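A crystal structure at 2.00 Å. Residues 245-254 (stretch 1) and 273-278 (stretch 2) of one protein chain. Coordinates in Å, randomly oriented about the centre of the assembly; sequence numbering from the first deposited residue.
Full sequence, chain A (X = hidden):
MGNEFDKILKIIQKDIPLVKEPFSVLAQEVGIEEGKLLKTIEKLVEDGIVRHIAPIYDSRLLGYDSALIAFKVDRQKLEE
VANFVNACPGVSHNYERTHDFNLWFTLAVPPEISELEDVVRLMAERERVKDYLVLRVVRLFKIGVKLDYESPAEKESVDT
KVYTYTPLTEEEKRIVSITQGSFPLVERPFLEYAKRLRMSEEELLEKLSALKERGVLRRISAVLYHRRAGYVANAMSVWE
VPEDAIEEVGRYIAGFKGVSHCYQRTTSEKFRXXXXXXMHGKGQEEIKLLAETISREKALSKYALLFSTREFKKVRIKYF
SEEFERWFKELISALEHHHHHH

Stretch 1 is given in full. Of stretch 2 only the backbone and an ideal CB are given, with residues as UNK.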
ATOM      1  N   ALA A 245      21.181 -10.916   9.583  1.00 72.93           N
ATOM      2  CA  ALA A 245      21.845  -9.688   9.167  1.00 78.42           C
ATOM      3  C   ALA A 245      20.885  -8.717   8.476  1.00 74.91           C
ATOM      4  O   ALA A 245      21.197  -7.537   8.336  1.00 75.35           O
ATOM      5  CB  ALA A 245      23.028 -10.007   8.256  1.00 69.32           C
ATOM      6  N   ILE A 246      19.724  -9.219   8.051  1.00 71.17           N
ATOM      7  CA  ILE A 246      18.729  -8.401   7.348  1.00 77.30           C
ATOM      8  C   ILE A 246      18.291  -7.164   8.136  1.00 74.90           C
ATOM      9  O   ILE A 246      18.020  -6.115   7.549  1.00 70.20           O
ATOM     10  CB  ILE A 246      17.469  -9.217   6.951  1.00 71.12           C
ATOM     11  CG1 ILE A 246      16.825  -9.872   8.175  1.00 74.17           C
ATOM     12  CG2 ILE A 246      17.806 -10.264   5.902  1.00 74.98           C
ATOM     13  CD1 ILE A 246      15.739 -10.873   7.836  1.00 77.00           C
ATOM     14  N   GLU A 247      18.221  -7.291   9.459  1.00 71.60           N
ATOM     15  CA  GLU A 247      17.905  -6.155  10.322  1.00 79.77           C
ATOM     16  C   GLU A 247      18.947  -5.056  10.159  1.00 76.56           C
ATOM     17  O   GLU A 247      18.622  -3.945   9.740  1.00 73.64           O
ATOM     18  CB  GLU A 247      17.825  -6.583  11.791  1.00 85.51           C
ATOM     19  CG  GLU A 247      16.430  -6.979  12.264  1.00 86.30           C
ATOM     20  CD  GLU A 247      16.350  -7.150  13.771  1.00 93.98           C
ATOM     21  OE1 GLU A 247      17.331  -6.808  14.467  1.00 84.46           O
ATOM     22  OE2 GLU A 247      15.304  -7.626  14.260  1.00 88.46           O
ATOM     23  N   GLU A 248      20.195  -5.374  10.490  1.00 73.56           N
ATOM     24  CA  GLU A 248      21.306  -4.438  10.340  1.00 75.08           C
ATOM     25  C   GLU A 248      21.405  -3.895   8.915  1.00 72.87           C
ATOM     26  O   GLU A 248      21.475  -2.682   8.712  1.00 66.10           O
ATOM     27  CB  GLU A 248      22.628  -5.105  10.725  1.00 76.67           C
ATOM     28  CG  GLU A 248      23.847  -4.232  10.458  1.00 84.26           C
ATOM     29  CD  GLU A 248      25.048  -5.025   9.986  1.00 84.28           C
ATOM     30  OE1 GLU A 248      25.071  -6.256  10.189  1.00 83.95           O
ATOM     31  OE2 GLU A 248      25.972  -4.416   9.410  1.00 89.61           O
ATOM     32  N   VAL A 249      21.409  -4.801   7.937  1.00 65.59           N
ATOM     33  CA  VAL A 249      21.494  -4.423   6.528  1.00 71.62           C
ATOM     34  C   VAL A 249      20.359  -3.482   6.129  1.00 67.83           C
ATOM     35  O   VAL A 249      20.594  -2.456   5.488  1.00 58.06           O
ATOM     36  CB  VAL A 249      21.500  -5.657   5.603  1.00 64.15           C
ATOM     37  CG1 VAL A 249      21.411  -5.234   4.148  1.00 47.22           C
ATOM     38  CG2 VAL A 249      22.757  -6.480   5.825  1.00 64.50           C
ATOM     39  N   GLY A 250      19.135  -3.832   6.518  1.00 64.30           N
ATOM     40  CA  GLY A 250      17.977  -2.995   6.251  1.00 59.12           C
ATOM     41  C   GLY A 250      18.137  -1.591   6.804  1.00 66.23           C
ATOM     42  O   GLY A 250      17.782  -0.613   6.142  1.00 55.76           O
ATOM     43  N   ARG A 251      18.686  -1.494   8.014  1.00 66.89           N
ATOM     44  CA  ARG A 251      18.921  -0.204   8.657  1.00 61.70           C
ATOM     45  C   ARG A 251      20.069   0.551   7.995  1.00 63.55           C
ATOM     46  O   ARG A 251      20.014   1.772   7.848  1.00 65.54           O
ATOM     47  CB  ARG A 251      19.203  -0.386  10.151  1.00 65.19           C
ATOM     48  CG  ARG A 251      18.100  -1.109  10.906  1.00 78.07           C
ATOM     49  CD  ARG A 251      18.353  -1.143  12.404  1.00 75.82           C
ATOM     50  NE  ARG A 251      17.459  -2.081  13.078  1.00 87.14           N
ATOM     51  CZ  ARG A 251      17.861  -3.194  13.683  1.00 85.76           C
ATOM     52  NH1 ARG A 251      19.147  -3.509  13.716  1.00 87.33           N
ATOM     53  NH2 ARG A 251      16.975  -3.991  14.265  1.00 90.43           N
ATOM     54  N   TYR A 252      21.109  -0.180   7.603  1.00 63.15           N
ATOM     55  CA  TYR A 252      22.233   0.415   6.889  1.00 62.98           C
ATOM     56  C   TYR A 252      21.767   1.053   5.583  1.00 63.37           C
ATOM     57  O   TYR A 252      22.081   2.209   5.299  1.00 50.78           O
ATOM     58  CB  TYR A 252      23.307  -0.638   6.604  1.00 64.49           C
ATOM     59  CG  TYR A 252      24.504  -0.090   5.863  1.00 63.68           C
ATOM     60  CD1 TYR A 252      25.442   0.700   6.512  1.00 68.73           C
ATOM     61  CD2 TYR A 252      24.699  -0.363   4.515  1.00 63.17           C
ATOM     62  CE1 TYR A 252      26.537   1.208   5.842  1.00 72.05           C
ATOM     63  CE2 TYR A 252      25.795   0.140   3.835  1.00 59.07           C
ATOM     64  CZ  TYR A 252      26.709   0.925   4.505  1.00 73.44           C
ATOM     65  OH  TYR A 252      27.805   1.436   3.848  1.00 72.97           O
ATOM     66  N   ILE A 253      21.014   0.283   4.802  1.00 52.58           N
ATOM     67  CA  ILE A 253      20.454   0.740   3.534  1.00 56.78           C
ATOM     68  C   ILE A 253      19.486   1.916   3.729  1.00 54.17           C
ATOM     69  O   ILE A 253      19.460   2.852   2.928  1.00 59.47           O
ATOM     70  CB  ILE A 253      19.750  -0.429   2.798  1.00 53.73           C
ATOM     71  CG1 ILE A 253      20.762  -1.513   2.418  1.00 52.74           C
ATOM     72  CG2 ILE A 253      19.028   0.054   1.556  1.00 52.59           C
ATOM     73  CD1 ILE A 253      20.149  -2.715   1.722  1.00 59.19           C
ATOM     74  N   ALA A 254      18.710   1.871   4.809  1.00 46.37           N
ATOM     75  CA  ALA A 254      17.736   2.917   5.112  1.00 57.83           C
ATOM     76  C   ALA A 254      18.384   4.278   5.364  1.00 60.75           C
ATOM     77  O   ALA A 254      17.730   5.314   5.244  1.00 58.01           O
ATOM     78  CB  ALA A 254      16.884   2.513   6.304  1.00 52.43           C
ATOM     79  N   UNK A 273      16.016 -13.787  -3.423  1.00 48.12           N
ATOM     80  CA  UNK A 273      16.184 -12.494  -2.765  1.00 51.59           C
ATOM     81  C   UNK A 273      15.167 -12.307  -1.638  1.00 46.37           C
ATOM     82  O   UNK A 273      13.959 -12.428  -1.854  1.00 50.19           O
ATOM     83  CB  UNK A 273      16.052 -11.361  -3.785  1.00 51.59           C
ATOM     84  N   UNK A 274      15.663 -12.010  -0.440  1.00 43.17           N
ATOM     85  CA  UNK A 274      14.806 -11.851   0.730  1.00 45.65           C
ATOM     86  C   UNK A 274      14.715 -10.406   1.226  1.00 48.70           C
ATOM     87  O   UNK A 274      13.882 -10.087   2.080  1.00 45.70           O
ATOM     88  CB  UNK A 274      15.318 -12.745   1.861  1.00 45.65           C
ATOM     89  N   UNK A 275      15.573  -9.533   0.702  1.00 46.96           N
ATOM     90  CA  UNK A 275      15.517  -8.116   1.062  1.00 49.29           C
ATOM     91  C   UNK A 275      15.229  -7.231  -0.146  1.00 40.02           C
ATOM     92  O   UNK A 275      15.964  -7.252  -1.135  1.00 45.31           O
ATOM     93  CB  UNK A 275      16.833  -7.687   1.715  1.00 49.29           C
ATOM     94  N   UNK A 276      14.146  -6.463  -0.054  1.00 41.46           N
ATOM     95  CA  UNK A 276      13.760  -5.535  -1.112  1.00 45.96           C
ATOM     96  C   UNK A 276      13.998  -4.111  -0.626  1.00 43.97           C
ATOM     97  O   UNK A 276      13.658  -3.773   0.510  1.00 39.97           O
ATOM     98  CB  UNK A 276      12.299  -5.737  -1.519  1.00 45.96           C
ATOM     99  N   UNK A 277      14.590  -3.279  -1.477  1.00 43.22           N
ATOM    100  CA  UNK A 277      14.816  -1.879  -1.129  1.00 48.39           C
ATOM    101  C   UNK A 277      14.560  -0.970  -2.320  1.00 42.97           C
ATOM    102  O   UNK A 277      15.317  -0.983  -3.291  1.00 49.03           O
ATOM    103  CB  UNK A 277      16.243  -1.680  -0.614  1.00 48.39           C
ATOM    104  N   UNK A 278      13.495  -0.178  -2.236  1.00 42.74           N
ATOM    105  CA  UNK A 278      13.158   0.749  -3.305  1.00 39.13           C
ATOM    106  C   UNK A 278      14.219   1.834  -3.408  1.00 53.12           C
ATOM    107  O   UNK A 278      14.445   2.588  -2.462  1.00 48.63           O
ATOM    108  CB  UNK A 278      11.778   1.368  -3.071  1.00 39.13           C
TER

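The helix of stretch 1 and the strand of stretch 2 run almost in the same direction, 8° apart, with axes 10.1 Å apart at closest approach. That spacing keeps the two backbones apart and leaves the contact to side chains, one of which approaches a backbone N.

Position 273 has no atom of stretch 1 within 5.5 Å of its ideal CB. Phi/psi of -85/126 is extended; the helix gives no guide to size or polarity. The deposited residue is Tyr 273, in the m rotamer, which makes no contact with the helix.

At 274 the CB points toward the helix and lies 5.4 Å from Ile 246 CG2. The backbone, at -110/-11, is not extended, and the neighbouring surface is a methyl group. A medium-sized side chain would reach it, whether apolar or polar with its hydrogen bonds met by other groups. The residue is Asn 274, chi1 55° (p). Its ND2 comes within 3.7 Å of Ile 246 CG2, a packing contact only; both OD1 and ND2 are hydrogen-bonded elsewhere in the structure.

Position 275 faces the helix most productively. Its CA is 7.1 Å from Ile 246 CA, its ideal CB is 5.0 Å from Ile 246 CG2, and phi/psi of -118/122 is regular strand. Ahead lie the side chains of Val 249 and Ile 253, with Gly 250 between them in sequence. This apolar surface, still some distance from the CB, calls for a branched or long aliphatic chain; leucine, isoleucine or methionine would be reasonable. Leu 275 is found, with chi1 t and chi2 p. Its CD2 packs 3.6 Å from Val 249 CG1 and 4.0 Å from Ile 253 CD1, and also lies 4.2 Å from Gly 250 N. The helix covers 77 Å² of it, the largest share in the strand.

Position 276 has nothing of stretch 1 within 5.5 Å of its ideal CB, as strand alternation predicts, so many residues fit. It is Phe 276: its CB is 9.0 Å from Ile 253 CD1, and the ring is farther still.

At 277 the CB points toward the helix again, and the ideal CB stands 3.9 Å from Ile 253 CG2. A small side chain, such as alanine or serine, already makes the contact, and an apolar one matches the methyl group; something larger directed past Ile 253 is not ruled out. Ala 277 is present, its CB in van der Waals contact with that methyl.

Position 278 likewise has nothing within 5.5 Å of its ideal CB, leaving many residues possible. It is Met 278, deposited as selenomethionine; its CB is 8.7 Å from Ile 253 CG2.

Stretch 2 273-278: YNLFAM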
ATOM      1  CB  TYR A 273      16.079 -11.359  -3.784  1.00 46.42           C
ATOM      2  CG  TYR A 273      16.951 -11.562  -5.005  1.00 48.07           C
ATOM      3  CD1 TYR A 273      18.313 -11.300  -4.964  1.00 56.47           C
ATOM      4  CD2 TYR A 273      16.408 -12.011  -6.200  1.00 47.16           C
ATOM      5  CE1 TYR A 273      19.109 -11.486  -6.079  1.00 51.57           C
ATOM      6  CE2 TYR A 273      17.193 -12.197  -7.318  1.00 47.02           C
ATOM      7  CZ  TYR A 273      18.543 -11.935  -7.255  1.00 60.11           C
ATOM      8  OH  TYR A 273      19.328 -12.123  -8.371  1.00 58.36           O
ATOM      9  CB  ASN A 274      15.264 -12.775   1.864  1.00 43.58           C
ATOM     10  CG  ASN A 274      16.724 -12.571   2.236  1.00 57.81           C
ATOM     11  OD1 ASN A 274      17.528 -12.132   1.418  1.00 53.39           O
ATOM     12  ND2 ASN A 274      17.072 -12.900   3.476  1.00 53.15           N
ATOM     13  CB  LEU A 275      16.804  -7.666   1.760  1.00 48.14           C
ATOM     14  CG  LEU A 275      16.839  -6.201   2.205  1.00 48.08           C
ATOM     15  CD1 LEU A 275      15.640  -5.873   3.067  1.00 50.03           C
ATOM     16  CD2 LEU A 275      18.116  -5.898   2.954  1.00 56.07           C
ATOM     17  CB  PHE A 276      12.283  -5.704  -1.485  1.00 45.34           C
ATOM     18  CG  PHE A 276      11.966  -6.987  -2.219  1.00 53.74           C
ATOM     19  CD1 PHE A 276      12.749  -8.128  -2.061  1.00 52.46           C
ATOM     20  CD2 PHE A 276      10.873  -7.047  -3.074  1.00 59.37           C
ATOM     21  CE1 PHE A 276      12.448  -9.305  -2.737  1.00 50.38           C
ATOM     22  CE2 PHE A 276      10.565  -8.218  -3.756  1.00 45.63           C
ATOM     23  CZ  PHE A 276      11.355  -9.349  -3.586  1.00 42.54           C
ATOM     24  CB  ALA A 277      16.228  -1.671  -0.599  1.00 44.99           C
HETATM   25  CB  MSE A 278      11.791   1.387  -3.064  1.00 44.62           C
HETATM   26  CG  MSE A 278      10.638   0.401  -2.919  1.00 68.27           C
HETATM   27 SE   MSE A 278      10.539  -0.914  -4.347  1.00 83.89          SE
HETATM   28  CE  MSE A 278      11.346  -2.408  -3.412  1.00 48.14           C
TER
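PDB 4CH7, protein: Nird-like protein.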